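PDB 4MQD: DNA-entry nuclease inhibitor from Bacillus subtilis subsp. subtilis, which inhibits the DNA-degrading activity of the DNA-entry nuclease and plays a role in the competence of cells to be transformed. Local coordinates for residues A[55-61]-A[123-128]; A[72-78]-A[114-120]; A[79-85]-A[107-113]. All blocks are in the same frame, centred on the assembly; numbering follows the deposited sequence.

Overall arrangement
All three contacts join strands of the same five-stranded mixed sheet, in which strand 127-134 lies between 59-66 and 107-116, and 77-85 is the outermost strand on the far side. Interactions 2 and 3 are successive lengths of the antiparallel pair 77-85/107-116, their centres about 19 Å apart; interaction 1 holds the parallel pair 59-66/127-134. Centres of interactions 1 and 2 lie about 10 Å apart, and the two touch: Gln55 NE2 lies 2.8 Å from Glu76 OE1, probably hydrogen-bonded, and Thr127 N lies 2.7 Å from Val116 O. Interaction 3 is about 21 Å from interaction 1, centre to centre, on the opposite side of the chain's centre.

Interaction 1: residues A[55-61]-A[123-128]; sequences QRNTKAF and LHADTY
Phe61 lays the rim of its ring against Ala125, whose CB sits at the ring edge 3.9 Å from Phe61 CD2, while Leu123 CD1 comes obliquely to Phe61 CB at 3.7 Å. Two backbone bonds flank this cluster: Phe61 N donates to Asp126 O, and Phe61 O accepts from Tyr128 N (2.9 Å, 171° at the hydrogen). Both bonds run from Phe61 to the residues on either side of Thr127, the signature of a parallel bridge, and this is where strand 59-66 meets strand 127-134 inside the mixed sheet; strand 6-14 packs against Phe61 through Pro10 and Glu12. Ahead of the strands the contact turns polar. With Asp126 CG anti to its own carbonyl carbon (chi1 -72°), the carboxylate faces Arg56, whose NH1 reaches OD2 in a salt bridge of 3.0 Å. The oxygen is met on its syn side, and it lies near the guanidinium plane although the two planes are turned 58° apart. Asp126 OD1 is held separately by Ala118 N. A water ties the corner together: it donates to Asp126 OD2 at 2.7 Å and accepts from Tyr128 OH at 2.6 Å and, over a longer distance, from Arg56 N. That hydroxyl also accepts from Gln55 N at 2.9 Å, while Ala60 CB sits at the edge of the same tyrosine ring, 4.0 Å from CE2.

Interaction 2: residues A[72-78]-A[114-120]; sequences VNSYEKK and WTVPAEM
Two backbone bonds fix the antiparallel course, Glu76 N to Thr115 O and Thr115 N to Lys77 O, and Lys78 faces Trp114 as a non-hydrogen-bonded pair with CA atoms 4.7 Å apart. The indole of Trp114 is the centre of the side-chain packing. Over the middle of its six-membered ring stands Val72 CG2, 3.7 Å from the centroid and 16° off the normal, a CH-pi contact. Toward Tyr75 the same indole turns its edge: CD1 sits above the tyrosine face, displaced toward the rim, in a T-shaped pair whose planes are 69° apart and whose centroids, taken from the five-membered ring, are 4.8 Å apart. Tyr75 makes this possible by placing CG between its backbone N and carbonyl carbon (chi1 60°). Lys78, fully extended, runs alongside the indole in the same direction, its CD 3.6 Å from Trp114 NE1. These residues belong to the end of the mixed sheet where strand 107-116 runs out and edge strand 77-85 begins, preceded by a loop that the second subunit reaches: Tyr17 of that neighbouring subunit meets the Tyr75 ring. Beyond the strands, selenium of Met120 (selenomethionine) lies 3.7 Å from Tyr75 N, and the Met120 and Glu76 side chains cross at about a right angle, with Met120 CE against Glu76 CG. Pro117 CG packs 3.4 Å from Glu76 OE1, whose hydrogen bond comes from Gln55 NE2. One water accepts from Ser74 OG at 2.7 Å and donates to Met120 O.

Interaction 3: residues A[79-85]-A[107-113]; sequences VTVPFHV and GDYQLTC
Around the Tyr109 ring, Phe83 O lies at the edge and in plane, while Val85 CG2 approaches obliquely to within 3.4 Å of Tyr109 CE1; the His84 imidazole takes Asp108 OD1 at its edge, and Leu111 CD2 lies oblique to the Phe83 ring, somewhat farther off. All these residues stand on an antiparallel ladder between edge strand 77-85 and strand 107-116 of the mixed sheet, regular enough that hydrogen-bonded pairs (Val79/Cys113, Val81/Leu111, Phe83/Tyr109, Val85/Gly107) alternate with non-hydrogen-bonded ones throughout. Each of the four hydrogen-bonded pairs has both its N-H...O bonds, and the segment axes run at 151° to each other. Alternation sorts the side chains. Val79, Val81, Phe83, Val85, Tyr109, Leu111 and Cys113 share the buried face, where Phe83 CB and Leu111 CB meet at 4.0 Å and strands 19-24 and 49-53 of the second sheet pack against it; on that face the polar end of Tyr109 is tied to Pro105 O. The other face carries Thr80, Pro82, His84, Asp108, Gln110 and Thr112. There the amide of Gln110, bent back at chi2 (-65°), leans toward strand 77-85 and sets OE1 3.4 Å from Thr80 CG2. Thr80 OG1 and Thr112 OG1 share a hydrogen bond of 2.9 Å. At the far end His84 ND1 donates to Asp108 OD1 over 2.6 Å, meeting the oxygen from its syn side but 35° out of the carboxylate plane.

Interaction 1: residues A[55-61]-A[123-128]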
loop_
_atom_site.group_PDB
_atom_site.type_symbol
_atom_site.label_atom_id
_atom_site.label_comp_id
_atom_site.label_asym_id
_atom_site.label_seq_id
_atom_site.Cartn_x
_atom_site.Cartn_y
_atom_site.Cartn_z
ATOM N N GLN A 55 2.496 -5.974 16.968
ATOM C CA GLN A 55 1.497 -5.238 17.742
ATOM C C GLN A 55 0.899 -6.061 18.879
ATOM O O GLN A 55 0.627 -5.528 19.953
ATOM C CB GLN A 55 0.376 -4.746 16.831
ATOM C CG GLN A 55 0.805 -3.648 15.876
ATOM C CD GLN A 55 -0.371 -3.015 15.163
ATOM O OE1 GLN A 55 -1.383 -3.671 14.912
ATOM N NE2 GLN A 55 -0.246 -1.734 14.834
ATOM N N ARG A 56 0.691 -7.352 18.640
ATOM C CA ARG A 56 0.094 -8.227 19.644
ATOM C C ARG A 56 0.481 -9.688 19.438
ATOM O O ARG A 56 0.998 -10.070 18.384
ATOM C CB ARG A 56 -1.430 -8.077 19.640
ATOM C CG ARG A 56 -2.076 -8.309 18.284
ATOM C CD ARG A 56 -3.550 -7.934 18.282
ATOM N NE ARG A 56 -3.754 -6.512 18.562
ATOM C CZ ARG A 56 -3.569 -5.522 17.687
ATOM N NH1 ARG A 56 -3.166 -5.768 16.440
ATOM N NH2 ARG A 56 -3.787 -4.265 18.065
ATOM N N ASN A 57 0.232 -10.490 20.468
ATOM C CA ASN A 57 0.481 -11.923 20.421
ATOM C C ASN A 57 -0.748 -12.632 19.873
ATOM O O ASN A 57 -1.789 -12.689 20.529
ATOM C CB ASN A 57 0.827 -12.444 21.814
ATOM C CG ASN A 57 2.071 -11.790 22.382
ATOM O OD1 ASN A 57 2.988 -11.428 21.647
ATOM N ND2 ASN A 57 2.105 -11.636 23.695
ATOM N N THR A 58 -0.617 -13.158 18.662
ATOM C CA THR A 58 -1.736 -13.744 17.943
ATOM C C THR A 58 -1.215 -14.598 16.792
ATOM O O THR A 58 -0.016 -14.592 16.503
ATOM C CB THR A 58 -2.668 -12.638 17.389
ATOM O OG1 THR A 58 -3.818 -13.229 16.772
ATOM C CG2 THR A 58 -1.942 -11.761 16.368
ATOM N N LYS A 59 -2.112 -15.340 16.150
ATOM C CA LYS A 59 -1.769 -16.065 14.929
ATOM C C LYS A 59 -1.711 -15.075 13.769
ATOM O O LYS A 59 -2.742 -14.657 13.245
ATOM C CB LYS A 59 -2.770 -17.190 14.643
ATOM C CG LYS A 59 -2.425 -18.496 15.341
ATOM C CD LYS A 59 -3.581 -19.487 15.324
ATOM C CE LYS A 59 -4.589 -19.197 16.427
ATOM N NZ LYS A 59 -5.610 -20.274 16.549
ATOM N N ALA A 60 -0.493 -14.697 13.392
ATOM C CA ALA A 60 -0.267 -13.712 12.340
ATOM C C ALA A 60 0.202 -14.392 11.062
ATOM O O ALA A 60 0.585 -15.564 11.077
ATOM C CB ALA A 60 0.761 -12.692 12.797
ATOM N N PHE A 61 0.165 -13.651 9.958
ATOM C CA PHE A 61 0.672 -14.134 8.678
ATOM C C PHE A 61 1.928 -13.363 8.289
ATOM O O PHE A 61 1.966 -12.136 8.390
ATOM C CB PHE A 61 -0.391 -13.995 7.585
ATOM C CG PHE A 61 -1.486 -15.019 7.675
ATOM C CD1 PHE A 61 -1.303 -16.296 7.159
ATOM C CD2 PHE A 61 -2.696 -14.710 8.280
ATOM C CE1 PHE A 61 -2.307 -17.246 7.243
ATOM C CE2 PHE A 61 -3.706 -15.656 8.366
ATOM C CZ PHE A 61 -3.511 -16.925 7.846
ATOM N N LEU A 123 -6.287 -10.868 4.635
ATOM C CA LEU A 123 -6.191 -12.162 5.307
ATOM C C LEU A 123 -6.936 -12.143 6.646
ATOM O O LEU A 123 -7.097 -13.184 7.285
ATOM C CB LEU A 123 -4.727 -12.534 5.534
ATOM C CG LEU A 123 -3.832 -12.528 4.292
ATOM C CD1 LEU A 123 -2.383 -12.742 4.691
ATOM C CD2 LEU A 123 -4.275 -13.583 3.291
ATOM N N HIS A 124 -7.370 -10.952 7.067
ATOM C CA HIS A 124 -8.207 -10.775 8.259
ATOM C C HIS A 124 -7.525 -11.274 9.533
ATOM O O HIS A 124 -8.169 -11.796 10.443
ATOM C CB HIS A 124 -9.570 -11.439 8.048
ATOM C CG HIS A 124 -10.187 -11.108 6.726
ATOM N ND1 HIS A 124 -10.691 -9.859 6.434
ATOM C CD2 HIS A 124 -10.354 -11.853 5.608
ATOM C CE1 HIS A 124 -11.155 -9.852 5.197
ATOM N NE2 HIS A 124 -10.963 -11.050 4.674
ATOM N N ALA A 125 -6.209 -11.097 9.568
ATOM C CA ALA A 125 -5.386 -11.385 10.731
ATOM C C ALA A 125 -4.162 -10.493 10.609
ATOM O O ALA A 125 -3.810 -10.071 9.506
ATOM C CB ALA A 125 -4.983 -12.849 10.758
ATOM N N ASP A 126 -3.520 -10.194 11.732
ATOM C CA ASP A 126 -2.337 -9.342 11.713
ATOM C C ASP A 126 -1.344 -9.888 10.698
ATOM O O ASP A 126 -0.974 -11.059 10.747
ATOM C CB ASP A 126 -1.700 -9.253 13.099
ATOM C CG ASP A 126 -2.522 -8.419 14.066
ATOM O OD1 ASP A 126 -3.542 -7.827 13.651
ATOM O OD2 ASP A 126 -2.144 -8.353 15.251
ATOM N N THR A 127 -0.946 -9.035 9.760
ATOM C CA THR A 127 -0.117 -9.447 8.640
ATOM C C THR A 127 1.156 -8.616 8.608
ATOM O O THR A 127 1.113 -7.389 8.740
ATOM C CB THR A 127 -0.881 -9.295 7.312
ATOM O OG1 THR A 127 -2.101 -10.045 7.377
ATOM C CG2 THR A 127 -0.044 -9.789 6.135
ATOM N N TYR A 128 2.287 -9.294 8.443
ATOM C CA TYR A 128 3.584 -8.633 8.379
ATOM C C TYR A 128 4.238 -8.918 7.033
ATOM O O TYR A 128 4.608 -10.056 6.737
ATOM C CB TYR A 128 4.459 -9.079 9.548
ATOM C CG TYR A 128 3.882 -8.638 10.874
ATOM C CD1 TYR A 128 4.187 -7.390 11.404
ATOM C CD2 TYR A 128 2.997 -9.452 11.577
ATOM C CE1 TYR A 128 3.644 -6.970 12.609
ATOM C CE2 TYR A 128 2.449 -9.041 12.782
ATOM C CZ TYR A 128 2.777 -7.801 13.292
ATOM O OH TYR A 128 2.237 -7.386 14.485
HETATM O O HOH W 1 0.487 -8.878 15.731
HETATM O O HOH W 2 -4.185 -11.489 14.095
#

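Interaction 2: residues A[72-78]-A[114-120]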
loop_
_atom_site.group_PDB
_atom_site.type_symbol
_atom_site.label_atom_id
_atom_site.label_comp_id
_atom_site.label_asym_id
_atom_site.label_seq_id
_atom_site.Cartn_x
_atom_site.Cartn_y
_atom_site.Cartn_z
ATOM N N VAL A 72 2.437 -1.049 -0.881
ATOM C CA VAL A 72 1.661 -1.464 0.280
ATOM C C VAL A 72 0.780 -0.287 0.681
ATOM O O VAL A 72 1.253 0.688 1.264
ATOM C CB VAL A 72 2.582 -1.890 1.440
ATOM C CG1 VAL A 72 1.764 -2.359 2.638
ATOM C CG2 VAL A 72 3.534 -2.981 0.971
ATOM N N ASN A 73 -0.505 -0.386 0.350
ATOM C CA ASN A 73 -1.432 0.733 0.498
ATOM C C ASN A 73 -2.012 0.881 1.903
ATOM O O ASN A 73 -2.583 1.922 2.227
ATOM C CB ASN A 73 -2.564 0.610 -0.526
ATOM C CG ASN A 73 -2.083 0.812 -1.951
ATOM O OD1 ASN A 73 -1.824 1.936 -2.374
ATOM N ND2 ASN A 73 -1.962 -0.278 -2.701
ATOM N N SER A 74 -1.867 -0.151 2.732
ATOM C CA SER A 74 -2.397 -0.125 4.094
ATOM C C SER A 74 -1.388 -0.677 5.101
ATOM O O SER A 74 -0.993 -1.840 5.014
ATOM C CB SER A 74 -3.696 -0.929 4.168
ATOM O OG SER A 74 -4.619 -0.498 3.183
ATOM N N TYR A 75 -0.976 0.165 6.048
ATOM C CA TYR A 75 -0.089 -0.254 7.137
ATOM C C TYR A 75 -0.064 0.769 8.271
ATOM O O TYR A 75 -0.414 1.932 8.075
ATOM C CB TYR A 75 1.336 -0.486 6.625
ATOM C CG TYR A 75 1.990 0.730 6.003
ATOM C CD1 TYR A 75 1.815 1.025 4.652
ATOM C CD2 TYR A 75 2.801 1.574 6.759
ATOM C CE1 TYR A 75 2.420 2.128 4.075
ATOM C CE2 TYR A 75 3.409 2.681 6.191
ATOM C CZ TYR A 75 3.215 2.954 4.849
ATOM O OH TYR A 75 3.815 4.050 4.279
ATOM N N GLU A 76 0.351 0.321 9.453
ATOM C CA GLU A 76 0.482 1.191 10.621
ATOM C C GLU A 76 1.935 1.402 11.054
ATOM O O GLU A 76 2.204 2.207 11.944
ATOM C CB GLU A 76 -0.339 0.630 11.780
ATOM C CG GLU A 76 -1.839 0.719 11.553
ATOM C CD GLU A 76 -2.646 0.588 12.829
ATOM O OE1 GLU A 76 -2.158 -0.034 13.797
ATOM O OE2 GLU A 76 -3.781 1.106 12.860
ATOM N N LYS A 77 2.863 0.688 10.420
ATOM C CA LYS A 77 4.287 0.824 10.714
ATOM C C LYS A 77 5.110 0.348 9.522
ATOM O O LYS A 77 4.810 -0.689 8.931
ATOM C CB LYS A 77 4.651 0.007 11.956
ATOM C CG LYS A 77 6.080 0.180 12.455
ATOM C CD LYS A 77 6.356 1.604 12.912
ATOM C CE LYS A 77 7.507 1.668 13.903
ATOM N NZ LYS A 77 7.695 3.047 14.433
ATOM N N LYS A 78 6.136 1.120 9.176
ATOM C CA LYS A 78 7.092 0.741 8.142
ATOM C C LYS A 78 8.494 0.862 8.718
ATOM O O LYS A 78 8.876 1.920 9.218
ATOM C CB LYS A 78 6.951 1.642 6.915
ATOM C CG LYS A 78 7.900 1.293 5.778
ATOM C CD LYS A 78 7.706 2.215 4.586
ATOM C CE LYS A 78 8.689 1.885 3.474
ATOM N NZ LYS A 78 8.485 2.741 2.272
ATOM N N TRP A 114 6.410 -4.107 6.808
ATOM C CA TRP A 114 5.168 -3.360 6.978
ATOM C C TRP A 114 4.265 -4.095 7.957
ATOM O O TRP A 114 4.032 -5.298 7.802
ATOM C CB TRP A 114 4.421 -3.214 5.650
ATOM C CG TRP A 114 5.052 -2.299 4.650
ATOM C CD1 TRP A 114 4.821 -0.962 4.499
ATOM C CD2 TRP A 114 5.985 -2.663 3.631
ATOM N NE1 TRP A 114 5.567 -0.467 3.456
ATOM C CE2 TRP A 114 6.289 -1.491 2.904
ATOM C CE3 TRP A 114 6.598 -3.864 3.264
ATOM C CZ2 TRP A 114 7.183 -1.486 1.832
ATOM C CZ3 TRP A 114 7.486 -3.860 2.198
ATOM C CH2 TRP A 114 7.771 -2.678 1.496
ATOM N N THR A 115 3.754 -3.374 8.951
ATOM C CA THR A 115 2.769 -3.920 9.881
ATOM C C THR A 115 1.363 -3.628 9.361
ATOM O O THR A 115 0.960 -2.467 9.273
ATOM C CB THR A 115 2.926 -3.318 11.290
ATOM O OG1 THR A 115 4.228 -3.632 11.800
ATOM C CG2 THR A 115 1.869 -3.869 12.241
ATOM N N VAL A 116 0.633 -4.687 9.016
ATOM C CA VAL A 116 -0.735 -4.581 8.506
ATOM C C VAL A 116 -1.687 -5.293 9.471
ATOM O O VAL A 116 -1.839 -6.515 9.404
ATOM C CB VAL A 116 -0.860 -5.207 7.099
ATOM C CG1 VAL A 116 -2.246 -4.952 6.517
ATOM C CG2 VAL A 116 0.224 -4.666 6.177
ATOM N N PRO A 117 -2.331 -4.536 10.381
ATOM C CA PRO A 117 -3.248 -5.159 11.343
ATOM C C PRO A 117 -4.425 -5.867 10.674
ATOM O O PRO A 117 -4.787 -5.530 9.546
ATOM C CB PRO A 117 -3.746 -3.980 12.190
ATOM C CG PRO A 117 -2.801 -2.861 11.928
ATOM C CD PRO A 117 -2.246 -3.076 10.558
ATOM N N ALA A 118 -5.011 -6.832 11.381
ATOM C CA ALA A 118 -6.121 -7.644 10.863
ATOM C C ALA A 118 -7.196 -6.807 10.175
ATOM O O ALA A 118 -7.684 -7.163 9.102
ATOM C CB ALA A 118 -6.743 -8.454 11.992
ATOM N N GLU A 119 -7.541 -5.690 10.807
ATOM C CA GLU A 119 -8.555 -4.758 10.312
ATOM C C GLU A 119 -8.255 -4.198 8.911
ATOM O O GLU A 119 -9.179 -3.832 8.183
ATOM C CB GLU A 119 -8.691 -3.610 11.314
ATOM C CG GLU A 119 -9.862 -2.677 11.073
ATOM C CD GLU A 119 -10.089 -1.727 12.233
ATOM O OE1 GLU A 119 -9.166 -1.535 13.056
ATOM O OE2 GLU A 119 -11.196 -1.166 12.321
HETATM N N MSE A 120 -6.973 -4.127 8.551
HETATM C CA MSE A 120 -6.542 -3.646 7.229
HETATM C C MSE A 120 -6.141 -4.747 6.280
HETATM O O MSE A 120 -5.975 -4.499 5.087
HETATM C CB MSE A 120 -5.305 -2.768 7.383
HETATM C CG MSE A 120 -5.628 -1.407 7.971
HETATM SE SE MSE A 120 -3.923 -0.461 8.235
HETATM C CE MSE A 120 -4.662 1.246 8.885
HETATM O O HOH W 3 -6.638 -2.355 3.250
HETATM O O HOH W 4 6.635 -2.929 10.901
#

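Interaction 3: residues A[79-85]-A[107-113]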
loop_
_atom_site.group_PDB
_atom_site.type_symbol
_atom_site.label_atom_id
_atom_site.label_comp_id
_atom_site.label_asym_id
_atom_site.label_seq_id
_atom_site.Cartn_x
_atom_site.Cartn_y
_atom_site.Cartn_z
ATOM N N VAL A 79 9.253 -0.227 8.652
ATOM C CA VAL A 79 10.622 -0.251 9.146
ATOM C C VAL A 79 11.522 -0.799 8.050
ATOM O O VAL A 79 11.270 -1.885 7.537
ATOM C CB VAL A 79 10.747 -1.141 10.398
ATOM C CG1 VAL A 79 12.096 -0.928 11.066
ATOM C CG2 VAL A 79 9.616 -0.849 11.375
ATOM N N THR A 80 12.561 -0.046 7.696
ATOM C CA THR A 80 13.535 -0.471 6.692
ATOM C C THR A 80 14.924 -0.560 7.321
ATOM O O THR A 80 15.425 0.421 7.868
ATOM C CB THR A 80 13.565 0.494 5.492
ATOM O OG1 THR A 80 12.267 0.535 4.884
ATOM C CG2 THR A 80 14.593 0.045 4.454
ATOM N N VAL A 81 15.538 -1.738 7.227
ATOM C CA VAL A 81 16.802 -2.028 7.903
ATOM C C VAL A 81 17.777 -2.732 6.956
ATOM O O VAL A 81 17.371 -3.616 6.197
ATOM C CB VAL A 81 16.565 -2.932 9.134
ATOM C CG1 VAL A 81 17.872 -3.223 9.863
ATOM C CG2 VAL A 81 15.554 -2.293 10.076
ATOM N N PRO A 82 19.064 -2.338 6.984
ATOM C CA PRO A 82 20.083 -3.105 6.264
ATOM C C PRO A 82 20.216 -4.526 6.806
ATOM O O PRO A 82 20.159 -4.730 8.018
ATOM C CB PRO A 82 21.370 -2.315 6.523
ATOM C CG PRO A 82 20.913 -0.925 6.788
ATOM C CD PRO A 82 19.599 -1.061 7.496
ATOM N N PHE A 83 20.390 -5.495 5.913
ATOM C CA PHE A 83 20.462 -6.896 6.313
ATOM C C PHE A 83 21.358 -7.694 5.376
ATOM O O PHE A 83 21.139 -7.720 4.166
ATOM C CB PHE A 83 19.059 -7.503 6.340
ATOM C CG PHE A 83 19.017 -8.915 6.852
ATOM C CD1 PHE A 83 19.409 -9.207 8.152
ATOM C CD2 PHE A 83 18.578 -9.949 6.039
ATOM C CE1 PHE A 83 19.369 -10.506 8.629
ATOM C CE2 PHE A 83 18.535 -11.250 6.511
ATOM C CZ PHE A 83 18.931 -11.530 7.808
ATOM N N HIS A 84 22.366 -8.343 5.950
ATOM C CA HIS A 84 23.310 -9.146 5.186
ATOM C C HIS A 84 23.004 -10.622 5.387
ATOM O O HIS A 84 22.840 -11.080 6.518
ATOM C CB HIS A 84 24.745 -8.846 5.622
ATOM C CG HIS A 84 25.773 -9.682 4.927
ATOM N ND1 HIS A 84 26.194 -9.425 3.640
ATOM C CD2 HIS A 84 26.462 -10.771 5.338
ATOM C CE1 HIS A 84 27.100 -10.321 3.288
ATOM N NE2 HIS A 84 27.281 -11.149 4.301
ATOM N N VAL A 85 22.924 -11.355 4.282
ATOM C CA VAL A 85 22.704 -12.794 4.316
ATOM C C VAL A 85 24.053 -13.487 4.145
ATOM O O VAL A 85 24.675 -13.391 3.087
ATOM C CB VAL A 85 21.728 -13.233 3.207
ATOM C CG1 VAL A 85 21.532 -14.744 3.221
ATOM C CG2 VAL A 85 20.392 -12.519 3.364
ATOM N N GLY A 107 24.180 -12.073 0.226
ATOM C CA GLY A 107 24.344 -10.681 -0.184
ATOM C C GLY A 107 23.681 -9.692 0.752
ATOM O O GLY A 107 23.111 -10.067 1.778
ATOM N N ASP A 108 23.762 -8.418 0.379
ATOM C CA ASP A 108 23.198 -7.328 1.166
ATOM C C ASP A 108 21.805 -6.975 0.663
ATOM O O ASP A 108 21.518 -7.077 -0.533
ATOM C CB ASP A 108 24.103 -6.096 1.089
ATOM C CG ASP A 108 25.503 -6.368 1.602
ATOM O OD1 ASP A 108 25.638 -7.029 2.654
ATOM O OD2 ASP A 108 26.470 -5.917 0.955
ATOM N N TYR A 109 20.941 -6.568 1.590
ATOM C CA TYR A 109 19.570 -6.203 1.264
ATOM C C TYR A 109 19.114 -5.006 2.085
ATOM O O TYR A 109 19.686 -4.705 3.133
ATOM C CB TYR A 109 18.621 -7.370 1.554
ATOM C CG TYR A 109 18.896 -8.634 0.770
ATOM C CD1 TYR A 109 19.842 -9.557 1.208
ATOM C CD2 TYR A 109 18.193 -8.919 -0.394
ATOM C CE1 TYR A 109 20.092 -10.720 0.498
ATOM C CE2 TYR A 109 18.435 -10.081 -1.109
ATOM C CZ TYR A 109 19.383 -10.978 -0.659
ATOM O OH TYR A 109 19.626 -12.135 -1.365
ATOM N N GLN A 110 18.088 -4.322 1.588
ATOM C CA GLN A 110 17.310 -3.388 2.396
ATOM C C GLN A 110 16.016 -4.096 2.770
ATOM O O GLN A 110 15.095 -4.207 1.953
ATOM C CB GLN A 110 17.019 -2.093 1.635
ATOM C CG GLN A 110 18.206 -1.144 1.545
ATOM C CD GLN A 110 18.639 -0.594 2.895
ATOM O OE1 GLN A 110 17.879 -0.605 3.866
ATOM N NE2 GLN A 110 19.872 -0.106 2.959
ATOM N N LEU A 111 15.971 -4.594 4.002
ATOM C CA LEU A 111 14.836 -5.362 4.491
ATOM C C LEU A 111 13.785 -4.424 5.071
ATOM O O LEU A 111 14.048 -3.722 6.050
ATOM C CB LEU A 111 15.298 -6.358 5.558
ATOM C CG LEU A 111 14.307 -7.457 5.945
ATOM C CD1 LEU A 111 14.119 -8.441 4.798
ATOM C CD2 LEU A 111 14.777 -8.180 7.199
ATOM N N THR A 112 12.603 -4.414 4.459
ATOM C CA THR A 112 11.497 -3.580 4.915
ATOM C C THR A 112 10.380 -4.445 5.490
ATOM O O THR A 112 10.031 -5.474 4.915
ATOM C CB THR A 112 10.940 -2.715 3.770
ATOM O OG1 THR A 112 11.978 -1.865 3.267
ATOM C CG2 THR A 112 9.777 -1.851 4.251
ATOM N N CYS A 113 9.831 -4.021 6.628
ATOM C CA CYS A 113 8.717 -4.715 7.269
ATOM C C CYS A 113 7.528 -3.773 7.448
ATOM O O CYS A 113 7.630 -2.762 8.147
ATOM C CB CYS A 113 9.140 -5.271 8.631
ATOM S SG CYS A 113 7.832 -6.168 9.508
#